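Local structure of probable acetyltransferase (3EXN) at residues L67-D78 and L91-H100; V120-G129 and T152-L160. The protein binds acetyl coenzyme A and, as a member of the GCN5-related N-acetyltransferase family, probably transfers its acetyl group to an acceptor that is not identified. All blocks are in the same frame, centred on the assembly; numbering follows the deposited sequence.

Interaction 1 of 2, residues L67-D78 and L91-H100. With ACO (acetyl coenzyme *a), chain C.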
loop_
_atom_site.group_PDB
_atom_site.type_symbol
_atom_site.label_atom_id
_atom_site.label_comp_id
_atom_site.label_asym_id
_atom_site.label_seq_id
_atom_site.Cartn_x
_atom_site.Cartn_y
_atom_site.Cartn_z
ATOM N N LEU A 67 -5.123 2.068 7.497
ATOM C CA LEU A 67 -6.234 2.863 6.924
ATOM C C LEU A 67 -7.480 2.610 7.718
ATOM O O LEU A 67 -7.880 1.459 7.903
ATOM C CB LEU A 67 -6.401 2.566 5.425
ATOM C CG LEU A 67 -5.147 2.657 4.557
ATOM C CD1 LEU A 67 -5.468 2.315 3.092
ATOM C CD2 LEU A 67 -4.491 4.018 4.640
ATOM N N PHE A 68 -8.039 3.687 8.287
ATOM C CA PHE A 68 -9.136 3.558 9.240
ATOM C C PHE A 68 -10.386 4.227 8.727
ATOM O O PHE A 68 -10.346 5.333 8.220
ATOM C CB PHE A 68 -8.786 4.151 10.620
ATOM C CG PHE A 68 -7.979 3.213 11.517
ATOM C CD1 PHE A 68 -8.597 2.226 12.292
ATOM C CD2 PHE A 68 -6.599 3.361 11.611
ATOM C CE1 PHE A 68 -7.849 1.375 13.129
ATOM C CE2 PHE A 68 -5.815 2.528 12.488
ATOM C CZ PHE A 68 -6.431 1.526 13.217
ATOM N N LEU A 69 -11.504 3.561 8.929
ATOM C CA LEU A 69 -12.822 4.258 8.878
ATOM C C LEU A 69 -13.339 4.255 10.310
ATOM O O LEU A 69 -13.819 3.227 10.813
ATOM C CB LEU A 69 -13.787 3.564 7.924
ATOM C CG LEU A 69 -13.568 3.757 6.417
ATOM C CD1 LEU A 69 -14.541 2.908 5.626
ATOM C CD2 LEU A 69 -13.629 5.226 5.973
ATOM N N GLY A 70 -13.234 5.403 10.972
ATOM C CA GLY A 70 -13.516 5.485 12.412
ATOM C C GLY A 70 -12.524 4.592 13.142
ATOM O O GLY A 70 -11.327 4.775 12.978
ATOM N N GLN A 71 -13.032 3.618 13.903
ATOM C CA GLN A 71 -12.199 2.645 14.640
ATOM C C GLN A 71 -11.861 1.366 13.888
ATOM O O GLN A 71 -11.162 0.491 14.421
ATOM C CB GLN A 71 -12.906 2.224 15.939
ATOM C CG GLN A 71 -13.016 3.336 16.920
ATOM C CD GLN A 71 -11.658 3.870 17.301
ATOM O OE1 GLN A 71 -11.197 4.869 16.736
ATOM N NE2 GLN A 71 -10.987 3.195 18.247
ATOM N N GLU A 72 -12.361 1.232 12.666
ATOM C CA GLU A 72 -12.215 -0.018 11.951
ATOM C C GLU A 72 -11.046 0.050 10.992
ATOM O O GLU A 72 -11.028 0.921 10.126
ATOM C CB GLU A 72 -13.505 -0.335 11.195
ATOM C CG GLU A 72 -13.571 -1.789 10.673
ATOM C CD GLU A 72 -13.674 -2.856 11.782
ATOM O OE1 GLU A 72 -14.042 -2.532 12.939
ATOM O OE2 GLU A 72 -13.381 -4.039 11.484
ATOM N N PRO A 73 -10.054 -0.862 11.147
ATOM C CA PRO A 73 -8.942 -0.914 10.192
ATOM C C PRO A 73 -9.391 -1.582 8.912
ATOM O O PRO A 73 -9.820 -2.760 8.952
ATOM C CB PRO A 73 -7.902 -1.766 10.903
ATOM C CG PRO A 73 -8.646 -2.578 11.861
ATOM C CD PRO A 73 -9.964 -1.930 12.162
ATOM N N VAL A 74 -9.273 -0.865 7.791
ATOM C CA VAL A 74 -9.825 -1.306 6.522
ATOM C C VAL A 74 -8.788 -1.345 5.399
ATOM O O VAL A 74 -9.122 -1.602 4.251
ATOM C CB VAL A 74 -11.038 -0.411 6.036
ATOM C CG1 VAL A 74 -12.161 -0.426 7.055
ATOM C CG2 VAL A 74 -10.585 1.024 5.740
ATOM N N GLY A 75 -7.526 -1.175 5.741
ATOM C CA GLY A 75 -6.476 -1.323 4.724
ATOM C C GLY A 75 -5.125 -0.934 5.254
ATOM O O GLY A 75 -4.959 -0.655 6.458
ATOM N N TYR A 76 -4.166 -0.873 4.332
ATOM C CA TYR A 76 -2.756 -0.673 4.656
ATOM C C TYR A 76 -2.085 -0.028 3.451
ATOM O O TYR A 76 -2.378 -0.405 2.323
ATOM C CB TYR A 76 -2.095 -2.004 4.972
ATOM C CG TYR A 76 -0.642 -1.902 5.321
ATOM C CD1 TYR A 76 -0.229 -1.248 6.479
ATOM C CD2 TYR A 76 0.340 -2.498 4.507
ATOM C CE1 TYR A 76 1.134 -1.158 6.830
ATOM C CE2 TYR A 76 1.687 -2.413 4.847
ATOM C CZ TYR A 76 2.084 -1.726 6.014
ATOM O OH TYR A 76 3.437 -1.650 6.332
ATOM N N LEU A 77 -1.202 0.943 3.680
ATOM C CA LEU A 77 -0.470 1.628 2.619
ATOM C C LEU A 77 0.996 1.720 3.060
ATOM O O LEU A 77 1.276 2.114 4.185
ATOM C CB LEU A 77 -1.067 3.017 2.324
ATOM C CG LEU A 77 -0.456 3.925 1.224
ATOM C CD1 LEU A 77 -1.498 4.906 0.660
ATOM C CD2 LEU A 77 0.816 4.687 1.741
ATOM N N ASP A 78 1.920 1.330 2.174
ATOM C CA ASP A 78 3.370 1.251 2.551
ATOM C C ASP A 78 4.135 1.836 1.403
ATOM O O ASP A 78 4.006 1.358 0.289
ATOM C CB ASP A 78 3.778 -0.229 2.828
ATOM C CG ASP A 78 5.130 -0.384 3.566
ATOM O OD1 ASP A 78 6.048 0.486 3.446
ATOM O OD2 ASP A 78 5.292 -1.405 4.273
ATOM N N LEU A 91 5.541 3.484 -3.966
ATOM C CA LEU A 91 4.498 2.769 -3.241
ATOM C C LEU A 91 4.738 1.263 -3.505
ATOM O O LEU A 91 4.693 0.796 -4.653
ATOM C CB LEU A 91 3.082 3.228 -3.728
ATOM C CG LEU A 91 1.838 2.543 -3.109
ATOM C CD1 LEU A 91 1.660 3.038 -1.738
ATOM C CD2 LEU A 91 0.597 2.893 -4.004
ATOM N N SER A 92 4.983 0.493 -2.427
ATOM C CA SER A 92 5.193 -0.971 -2.509
ATOM C C SER A 92 3.964 -1.805 -2.212
ATOM O O SER A 92 3.889 -2.942 -2.643
ATOM C CB SER A 92 6.349 -1.411 -1.569
ATOM O OG SER A 92 6.032 -1.219 -0.194
ATOM N N LEU A 93 3.006 -1.242 -1.491
ATOM C CA LEU A 93 1.758 -1.946 -1.197
ATOM C C LEU A 93 0.625 -0.966 -0.860
ATOM O O LEU A 93 0.754 -0.104 0.037
ATOM C CB LEU A 93 1.965 -2.943 -0.042
ATOM C CG LEU A 93 0.804 -3.869 0.284
ATOM C CD1 LEU A 93 0.357 -4.654 -0.960
ATOM C CD2 LEU A 93 1.221 -4.788 1.441
ATOM N N LEU A 94 -0.487 -1.123 -1.586
ATOM C CA LEU A 94 -1.771 -0.518 -1.217
ATOM C C LEU A 94 -2.819 -1.655 -1.186
ATOM O O LEU A 94 -3.059 -2.333 -2.167
ATOM C CB LEU A 94 -2.172 0.549 -2.236
ATOM C CG LEU A 94 -3.555 1.196 -2.062
ATOM C CD1 LEU A 94 -3.850 1.840 -0.654
ATOM C CD2 LEU A 94 -3.798 2.244 -3.175
ATOM N N LEU A 95 -3.378 -1.890 -0.022
ATOM C CA LEU A 95 -4.326 -2.955 0.161
ATOM C C LEU A 95 -5.606 -2.407 0.844
ATOM O O LEU A 95 -5.530 -1.780 1.882
ATOM C CB LEU A 95 -3.675 -4.076 0.996
ATOM C CG LEU A 95 -4.586 -5.251 1.407
ATOM C CD1 LEU A 95 -5.267 -5.844 0.184
ATOM C CD2 LEU A 95 -3.749 -6.342 2.115
ATOM N N ILE A 96 -6.760 -2.649 0.242
ATOM C CA ILE A 96 -8.058 -2.404 0.901
ATOM C C ILE A 96 -8.621 -3.763 1.265
ATOM O O ILE A 96 -8.658 -4.703 0.442
ATOM C CB ILE A 96 -9.038 -1.619 -0.030
ATOM C CG1 ILE A 96 -8.449 -0.285 -0.508
ATOM C CG2 ILE A 96 -10.421 -1.443 0.639
ATOM C CD1 ILE A 96 -8.127 0.688 0.653
ATOM N N ARG A 97 -9.051 -3.890 2.523
ATOM C CA ARG A 97 -9.619 -5.114 3.047
ATOM C C ARG A 97 -10.759 -5.557 2.127
ATOM O O ARG A 97 -11.562 -4.733 1.661
ATOM C CB ARG A 97 -10.157 -4.851 4.464
ATOM C CG ARG A 97 -9.963 -5.942 5.452
ATOM C CD ARG A 97 -10.451 -5.496 6.821
ATOM N NE ARG A 97 -11.915 -5.522 6.933
ATOM C CZ ARG A 97 -12.594 -5.115 8.007
ATOM N NH1 ARG A 97 -11.960 -4.627 9.072
ATOM N NH2 ARG A 97 -13.921 -5.239 8.037
ATOM N N GLU A 98 -10.856 -6.863 1.924
ATOM C CA GLU A 98 -11.568 -7.395 0.791
ATOM C C GLU A 98 -13.061 -7.045 0.854
ATOM O O GLU A 98 -13.665 -6.723 -0.179
ATOM C CB GLU A 98 -11.338 -8.902 0.740
ATOM C CG GLU A 98 -11.474 -9.514 -0.606
ATOM C CD GLU A 98 -10.944 -10.944 -0.636
ATOM O OE1 GLU A 98 -9.754 -11.182 -0.349
ATOM O OE2 GLU A 98 -11.740 -11.801 -0.993
ATOM N N ASP A 99 -13.644 -7.032 2.061
ATOM C CA ASP A 99 -15.039 -6.604 2.218
ATOM C C ASP A 99 -15.330 -5.112 2.010
ATOM O O ASP A 99 -16.500 -4.730 1.995
ATOM C CB ASP A 99 -15.646 -7.062 3.554
ATOM C CG ASP A 99 -14.918 -6.518 4.773
ATOM O OD1 ASP A 99 -13.906 -5.796 4.652
ATOM O OD2 ASP A 99 -15.352 -6.868 5.891
ATOM N N HIS A 100 -14.296 -4.282 1.838
ATOM C CA HIS A 100 -14.451 -2.835 1.634
ATOM C C HIS A 100 -13.954 -2.361 0.267
ATOM O O HIS A 100 -13.858 -1.151 0.010
ATOM C CB HIS A 100 -13.706 -2.080 2.757
ATOM C CG HIS A 100 -14.441 -2.059 4.059
ATOM N ND1 HIS A 100 -14.331 -3.067 4.996
ATOM C CD2 HIS A 100 -15.296 -1.149 4.587
ATOM C CE1 HIS A 100 -15.109 -2.794 6.032
ATOM N NE2 HIS A 100 -15.703 -1.635 5.811
HETATM O O5B ACO C . -11.320 2.260 -7.578
HETATM P P1A ACO C . -11.493 2.073 -5.946
HETATM O O1A ACO C . -12.927 1.619 -5.678
HETATM O O2A ACO C . -10.795 3.243 -5.270
HETATM O O3A ACO C . -10.517 0.783 -5.749
HETATM P P2A ACO C . -10.347 -0.007 -4.374
HETATM O O4A ACO C . -10.955 -1.389 -4.631
HETATM O O5A ACO C . -10.921 0.753 -3.203
HETATM O O6A ACO C . -8.701 -0.064 -4.350
HETATM C CBP ACO C . -6.988 -1.782 -4.831
HETATM C CCP ACO C . -7.899 -0.670 -5.381
HETATM C CDP ACO C . -6.025 -1.091 -3.883
HETATM C CEP ACO C . -6.179 -2.450 -5.938
HETATM C CAP ACO C . -7.839 -2.839 -4.075
HETATM O OAP ACO C . -8.766 -3.496 -4.978
HETATM C C9P ACO C . -7.014 -3.943 -3.441
HETATM O O9P ACO C . -6.616 -3.867 -2.288
HETATM N N8P ACO C . -6.770 -5.011 -4.196
HETATM C C7P ACO C . -6.063 -6.206 -3.697
HETATM C C6P ACO C . -4.622 -5.938 -3.265
HETATM C C5P ACO C . -3.808 -5.347 -4.407
HETATM O O5P ACO C . -3.882 -5.794 -5.573
HETATM N N4P ACO C . -3.019 -4.317 -4.066
HETATM C C3P ACO C . -2.169 -3.663 -5.036
HETATM C C2P ACO C . -0.797 -4.289 -5.082
HETATM S S1P ACO C . 0.303 -3.459 -6.238
HETATM C C ACO C . 0.698 -2.158 -5.229
HETATM O O ACO C . 0.201 -2.097 -4.134
HETATM C CH3 ACO C . 1.663 -1.085 -5.697
HETATM O O HOH W 1 -15.562 -5.392 10.870
HETATM O O HOH W 2 7.371 0.680 1.072
HETATM O O HOH W 3 5.612 -3.237 1.818
#
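Tyr76 and Leu95 form a hydrogen-bonded pair between antiparallel strands 72-78 and 91-96, the hairpin of the GNAT fold whose second strand carries acetyl-CoA. Packing is tight on the face that Leu67, Leu77, Leu94 and Ile96 share under helix 105-115: Leu67 CD1 meets Ile96 CD1 at 4.0 Å, and Leu77 CG lies 3.7 Å from Leu91 CD1. The margins are polar. At one end, Ser92 and Leu93 both face Asp78, a classic beta bulge, where two waters reach both the Asp78 carboxylate and Ser92 OG. Near it, Leu94 N donates to the acetyl O of the cofactor (2.8 Å), Leu94 O accepts from N4P, and Ile96 N reaches O9P, so the pantetheine runs alongside like an added strand.

The other end is ionic. Bent at chi3 (77°), the Arg97 chain sends NH1 to Glu72 OE2 at 2.9 Å, in the guanidinium plane and on the anti lone pair, with the carboxylate turned nearly perpendicular. NE and NH2 grip Asp99 side-on, while a water links NH2 to Glu72 OE2, which also pairs with Arg27. A leucine in place of Arg97 would probably leave Asp99 without its two-nitrogen grip and Glu72 short of one of its cationic mates. His100 ND1 donates to Asp99 OD1, and Val74 CG1 sits over the imidazole face, 3.8 Å from its centroid and 5° off the normal.

Interaction 2 of 2, residues V120-G129 and T152-L160. With ACO (acetyl coenzyme *a), chain C.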
loop_
_atom_site.group_PDB
_atom_site.type_symbol
_atom_site.label_atom_id
_atom_site.label_comp_id
_atom_site.label_asym_id
_atom_site.label_seq_id
_atom_site.Cartn_x
_atom_site.Cartn_y
_atom_site.Cartn_z
ATOM N N VAL A 120 8.568 16.082 -3.005
ATOM C CA VAL A 120 8.849 14.875 -3.792
ATOM C C VAL A 120 8.491 15.069 -5.269
ATOM O O VAL A 120 7.477 15.679 -5.596
ATOM C CB VAL A 120 8.026 13.656 -3.265
ATOM C CG1 VAL A 120 8.164 12.478 -4.189
ATOM C CG2 VAL A 120 8.416 13.303 -1.853
ATOM N N ARG A 121 9.297 14.471 -6.137
ATOM C CA ARG A 121 9.269 14.683 -7.581
ATOM C C ARG A 121 8.323 13.765 -8.345
ATOM O O ARG A 121 7.445 14.253 -9.051
ATOM C CB ARG A 121 10.712 14.573 -8.112
ATOM C CG ARG A 121 10.918 14.700 -9.619
ATOM C CD ARG A 121 12.396 14.504 -10.011
ATOM N NE ARG A 121 12.856 13.121 -9.866
ATOM C CZ ARG A 121 14.106 12.719 -10.075
ATOM N NH1 ARG A 121 14.419 11.438 -9.917
ATOM N NH2 ARG A 121 15.052 13.584 -10.458
ATOM N N ARG A 122 8.515 12.443 -8.245
ATOM C CA ARG A 122 7.663 11.433 -8.908
ATOM C C ARG A 122 7.289 10.376 -7.903
ATOM O O ARG A 122 8.087 10.076 -7.020
ATOM C CB ARG A 122 8.391 10.657 -10.025
ATOM C CG ARG A 122 9.265 11.471 -10.940
ATOM C CD ARG A 122 10.252 10.611 -11.683
ATOM N NE ARG A 122 11.423 11.391 -12.055
ATOM C CZ ARG A 122 11.441 12.336 -12.992
ATOM N NH1 ARG A 122 10.341 12.640 -13.688
ATOM N NH2 ARG A 122 12.576 12.985 -13.252
ATOM N N LEU A 123 6.129 9.759 -8.125
ATOM C CA LEU A 123 5.624 8.642 -7.283
ATOM C C LEU A 123 5.532 7.397 -8.148
ATOM O O LEU A 123 4.743 7.335 -9.085
ATOM C CB LEU A 123 4.257 9.011 -6.695
ATOM C CG LEU A 123 3.604 7.958 -5.798
ATOM C CD1 LEU A 123 4.522 7.577 -4.655
ATOM C CD2 LEU A 123 2.245 8.468 -5.255
ATOM N N TYR A 124 6.333 6.384 -7.805
ATOM C CA TYR A 124 6.313 5.116 -8.524
ATOM C C TYR A 124 5.391 4.190 -7.761
ATOM O O TYR A 124 5.155 4.442 -6.596
ATOM C CB TYR A 124 7.706 4.499 -8.553
ATOM C CG TYR A 124 8.698 5.187 -9.533
ATOM C CD1 TYR A 124 8.924 4.670 -10.813
ATOM C CD2 TYR A 124 9.411 6.332 -9.158
ATOM C CE1 TYR A 124 9.851 5.291 -11.708
ATOM C CE2 TYR A 124 10.309 6.956 -10.047
ATOM C CZ TYR A 124 10.518 6.421 -11.318
ATOM O OH TYR A 124 11.426 7.025 -12.200
ATOM N N ALA A 125 4.923 3.155 -8.452
ATOM C CA ALA A 125 4.144 2.024 -7.883
ATOM C C ALA A 125 4.702 0.745 -8.522
ATOM O O ALA A 125 4.922 0.712 -9.739
ATOM C CB ALA A 125 2.682 2.207 -8.224
ATOM N N VAL A 126 4.951 -0.296 -7.696
ATOM C CA VAL A 126 5.490 -1.587 -8.170
ATOM C C VAL A 126 4.442 -2.666 -7.921
ATOM O O VAL A 126 3.946 -2.783 -6.805
ATOM C CB VAL A 126 6.828 -1.970 -7.565
ATOM C CG1 VAL A 126 6.805 -1.918 -6.000
ATOM C CG2 VAL A 126 7.287 -3.359 -8.125
ATOM N N VAL A 127 4.055 -3.372 -8.993
ATOM C CA VAL A 127 3.009 -4.379 -8.919
ATOM C C VAL A 127 3.657 -5.762 -8.976
ATOM O O VAL A 127 4.521 -5.997 -9.815
ATOM C CB VAL A 127 1.993 -4.245 -10.053
ATOM C CG1 VAL A 127 0.934 -5.376 -9.932
ATOM C CG2 VAL A 127 1.356 -2.839 -10.044
ATOM N N TYR A 128 3.231 -6.665 -8.065
ATOM C CA TYR A 128 3.862 -7.966 -7.911
ATOM C C TYR A 128 2.987 -9.030 -8.540
ATOM O O TYR A 128 1.772 -9.088 -8.281
ATOM C CB TYR A 128 4.058 -8.279 -6.422
ATOM C CG TYR A 128 5.073 -7.343 -5.770
ATOM C CD1 TYR A 128 6.420 -7.656 -5.788
ATOM C CD2 TYR A 128 4.687 -6.133 -5.176
ATOM C CE1 TYR A 128 7.378 -6.811 -5.212
ATOM C CE2 TYR A 128 5.647 -5.268 -4.590
ATOM C CZ TYR A 128 6.992 -5.633 -4.614
ATOM O OH TYR A 128 7.979 -4.838 -4.054
ATOM N N GLY A 129 3.601 -9.840 -9.376
ATOM C CA GLY A 129 2.917 -10.966 -10.020
ATOM C C GLY A 129 1.938 -10.615 -11.128
ATOM O O GLY A 129 1.864 -9.469 -11.600
ATOM N N THR A 152 8.274 -11.398 -12.172
ATOM C CA THR A 152 7.424 -11.217 -10.992
ATOM C C THR A 152 6.964 -9.752 -10.719
ATOM O O THR A 152 6.014 -9.538 -9.963
ATOM C CB THR A 152 8.172 -11.768 -9.742
ATOM O OG1 THR A 152 9.304 -10.933 -9.436
ATOM C CG2 THR A 152 8.680 -13.207 -9.997
ATOM N N LEU A 153 7.614 -8.775 -11.359
ATOM C CA LEU A 153 7.448 -7.334 -11.039
ATOM C C LEU A 153 7.113 -6.451 -12.248
ATOM O O LEU A 153 7.608 -6.711 -13.331
ATOM C CB LEU A 153 8.766 -6.770 -10.458
ATOM C CG LEU A 153 9.227 -7.112 -9.056
ATOM C CD1 LEU A 153 10.467 -6.301 -8.703
ATOM C CD2 LEU A 153 8.102 -6.780 -8.095
ATOM N N THR A 154 6.296 -5.415 -12.043
ATOM C CA THR A 154 6.042 -4.375 -13.081
ATOM C C THR A 154 6.034 -2.996 -12.468
ATOM O O THR A 154 5.411 -2.801 -11.434
ATOM C CB THR A 154 4.688 -4.548 -13.820
ATOM O OG1 THR A 154 4.552 -5.897 -14.250
ATOM C CG2 THR A 154 4.613 -3.600 -15.057
ATOM N N TRP A 155 6.705 -2.039 -13.123
ATOM C CA TRP A 155 6.852 -0.680 -12.601
ATOM C C TRP A 155 5.998 0.340 -13.373
ATOM O O TRP A 155 5.932 0.298 -14.600
ATOM C CB TRP A 155 8.318 -0.252 -12.662
ATOM C CG TRP A 155 9.159 -0.956 -11.648
ATOM C CD1 TRP A 155 9.722 -2.201 -11.761
ATOM C CD2 TRP A 155 9.475 -0.490 -10.351
ATOM N NE1 TRP A 155 10.387 -2.522 -10.611
ATOM C CE2 TRP A 155 10.264 -1.484 -9.730
ATOM C CE3 TRP A 155 9.186 0.684 -9.649
ATOM C CZ2 TRP A 155 10.748 -1.347 -8.445
ATOM C CZ3 TRP A 155 9.677 0.830 -8.377
ATOM C CH2 TRP A 155 10.453 -0.185 -7.782
ATOM N N TYR A 156 5.416 1.266 -12.602
ATOM C CA TYR A 156 4.578 2.389 -13.087
ATOM C C TYR A 156 4.976 3.690 -12.370
ATOM O O TYR A 156 5.518 3.652 -11.266
ATOM C CB TYR A 156 3.118 2.093 -12.766
ATOM C CG TYR A 156 2.576 0.880 -13.449
ATOM C CD1 TYR A 156 1.877 0.976 -14.655
ATOM C CD2 TYR A 156 2.741 -0.395 -12.872
ATOM C CE1 TYR A 156 1.383 -0.166 -15.304
ATOM C CE2 TYR A 156 2.260 -1.533 -13.517
ATOM C CZ TYR A 156 1.588 -1.411 -14.745
ATOM O OH TYR A 156 1.081 -2.534 -15.382
ATOM N N VAL A 157 4.640 4.853 -12.957
ATOM C CA VAL A 157 5.002 6.151 -12.371
ATOM C C VAL A 157 3.963 7.251 -12.656
ATOM O O VAL A 157 3.337 7.282 -13.740
ATOM C CB VAL A 157 6.391 6.655 -12.861
ATOM C CG1 VAL A 157 6.372 7.025 -14.365
ATOM C CG2 VAL A 157 6.887 7.805 -11.970
ATOM N N ARG A 158 3.820 8.159 -11.685
ATOM C CA ARG A 158 2.989 9.376 -11.852
ATOM C C ARG A 158 3.706 10.617 -11.349
ATOM O O ARG A 158 4.102 10.686 -10.190
ATOM C CB ARG A 158 1.681 9.225 -11.081
ATOM C CG ARG A 158 0.682 10.383 -11.331
ATOM C CD ARG A 158 -0.641 10.121 -10.684
ATOM N NE ARG A 158 -0.592 10.360 -9.248
ATOM C CZ ARG A 158 -1.613 10.176 -8.406
ATOM N NH1 ARG A 158 -2.807 9.741 -8.837
ATOM N NH2 ARG A 158 -1.437 10.425 -7.108
ATOM N N PRO A 159 3.832 11.658 -12.204
ATOM C CA PRO A 159 4.495 12.856 -11.704
ATOM C C PRO A 159 3.651 13.548 -10.654
ATOM O O PRO A 159 2.422 13.446 -10.689
ATOM C CB PRO A 159 4.599 13.750 -12.954
ATOM C CG PRO A 159 3.382 13.382 -13.741
ATOM C CD PRO A 159 3.219 11.883 -13.526
ATOM N N LEU A 160 4.317 14.202 -9.706
ATOM C CA LEU A 160 3.635 15.031 -8.714
ATOM C C LEU A 160 3.871 16.485 -9.105
ATOM O O LEU A 160 3.126 17.355 -8.691
ATOM C CB LEU A 160 4.132 14.769 -7.276
ATOM C CG LEU A 160 4.057 13.349 -6.691
ATOM C CD1 LEU A 160 3.980 13.451 -5.167
ATOM C CD2 LEU A 160 2.870 12.531 -7.221
ATOM O OXT LEU A 160 4.790 16.813 -9.859
HETATM O O5B ACO C . -11.320 2.260 -7.578
HETATM P P1A ACO C . -11.493 2.073 -5.946
HETATM O O1A ACO C . -12.927 1.619 -5.678
HETATM O O2A ACO C . -10.795 3.243 -5.270
HETATM O O3A ACO C . -10.517 0.783 -5.749
HETATM P P2A ACO C . -10.347 -0.007 -4.374
HETATM O O4A ACO C . -10.955 -1.389 -4.631
HETATM O O5A ACO C . -10.921 0.753 -3.203
HETATM O O6A ACO C . -8.701 -0.064 -4.350
HETATM C CBP ACO C . -6.988 -1.782 -4.831
HETATM C CCP ACO C . -7.899 -0.670 -5.381
HETATM C CDP ACO C . -6.025 -1.091 -3.883
HETATM C CEP ACO C . -6.179 -2.450 -5.938
HETATM C CAP ACO C . -7.839 -2.839 -4.075
HETATM O OAP ACO C . -8.766 -3.496 -4.978
HETATM C C9P ACO C . -7.014 -3.943 -3.441
HETATM O O9P ACO C . -6.616 -3.867 -2.288
HETATM N N8P ACO C . -6.770 -5.011 -4.196
HETATM C C7P ACO C . -6.063 -6.206 -3.697
HETATM C C6P ACO C . -4.622 -5.938 -3.265
HETATM C C5P ACO C . -3.808 -5.347 -4.407
HETATM O O5P ACO C . -3.882 -5.794 -5.573
HETATM N N4P ACO C . -3.019 -4.317 -4.066
HETATM C C3P ACO C . -2.169 -3.663 -5.036
HETATM C C2P ACO C . -0.797 -4.289 -5.082
HETATM S S1P ACO C . 0.303 -3.459 -6.238
HETATM C C ACO C . 0.698 -2.158 -5.229
HETATM O O ACO C . 0.201 -2.097 -4.134
HETATM C CH3 ACO C . 1.663 -1.085 -5.697
HETATM O O HOH W 4 3.544 -7.541 -12.033
#
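Val157 CG2 sits squarely over the Tyr124 ring, 3.7 Å from its centroid, in a CH-pi contact between residues paired across the two strands. Here CG2 of Val157 stands anti to the backbone N, and Tyr124, with its CG beside the backbone N (chi1 -74°), lays its ring alongside the valine. The next pair on this face repeats the theme with the roles exchanged: Val126 CB lies over the six-membered ring of Trp155, 3.8 Å from its centroid, and Val126 CG2 is 3.9 Å from Trp155 CE2. On the other face, Val127 CG2 touches Tyr156 CE2 at 3.8 Å, while Ala125 O approaches the edge of the same ring in its plane.

The backbones of Leu123, Ala125 and Val127 bond in both directions to Arg158, Tyr156 and Thr154, respectively. Strands 122-128 and 153-159 are thus antiparallel neighbours in the mixed GNAT sheet, although helix 132-140 and strand 144-148 come between them in sequence. Val126 O lies 3.1 Å from the acetyl CH3 of the cofactor, and Val127 CA is 3.9 Å from S1P, which places this pairing beside the thioester.

Farther out, helix 132-140 covers Ala125, Val127 and Tyr156, whereas strand 144-148 flanks Thr154 and Val157. Arg158 turns its polar end to Glu111 and the carbonyl of Gln141. Toward the chain terminus, Leu160 CD2 packs on Leu123 CB. At the opposite end, one water donates to Val127 O and Gly129 O and accepts from Thr154 OG1, 2.9 Å away.

Both contacts belong to one sheet, where strands 89-96 and 122-128 run parallel as neighbours: Leu91 N lies 2.8 Å from Tyr124 O, and Leu91 O 3.2 Å from Val126 N, both probable hydrogen bonds. Interaction 1 is a buried contact between strands of one hairpin, aliphatic under helix 105-115 and ionic where the chain leaves strand 89-96. Interaction 2, farther from the chain's centre and only partly buried, joins strands separated by a helix and another strand and relies on aromatic rings covered by valines. Acetyl-CoA touches both: strand 91-96 supplies backbone hydrogen bonds to it, whereas 120-129 meets its methyl and sulfur by close approach.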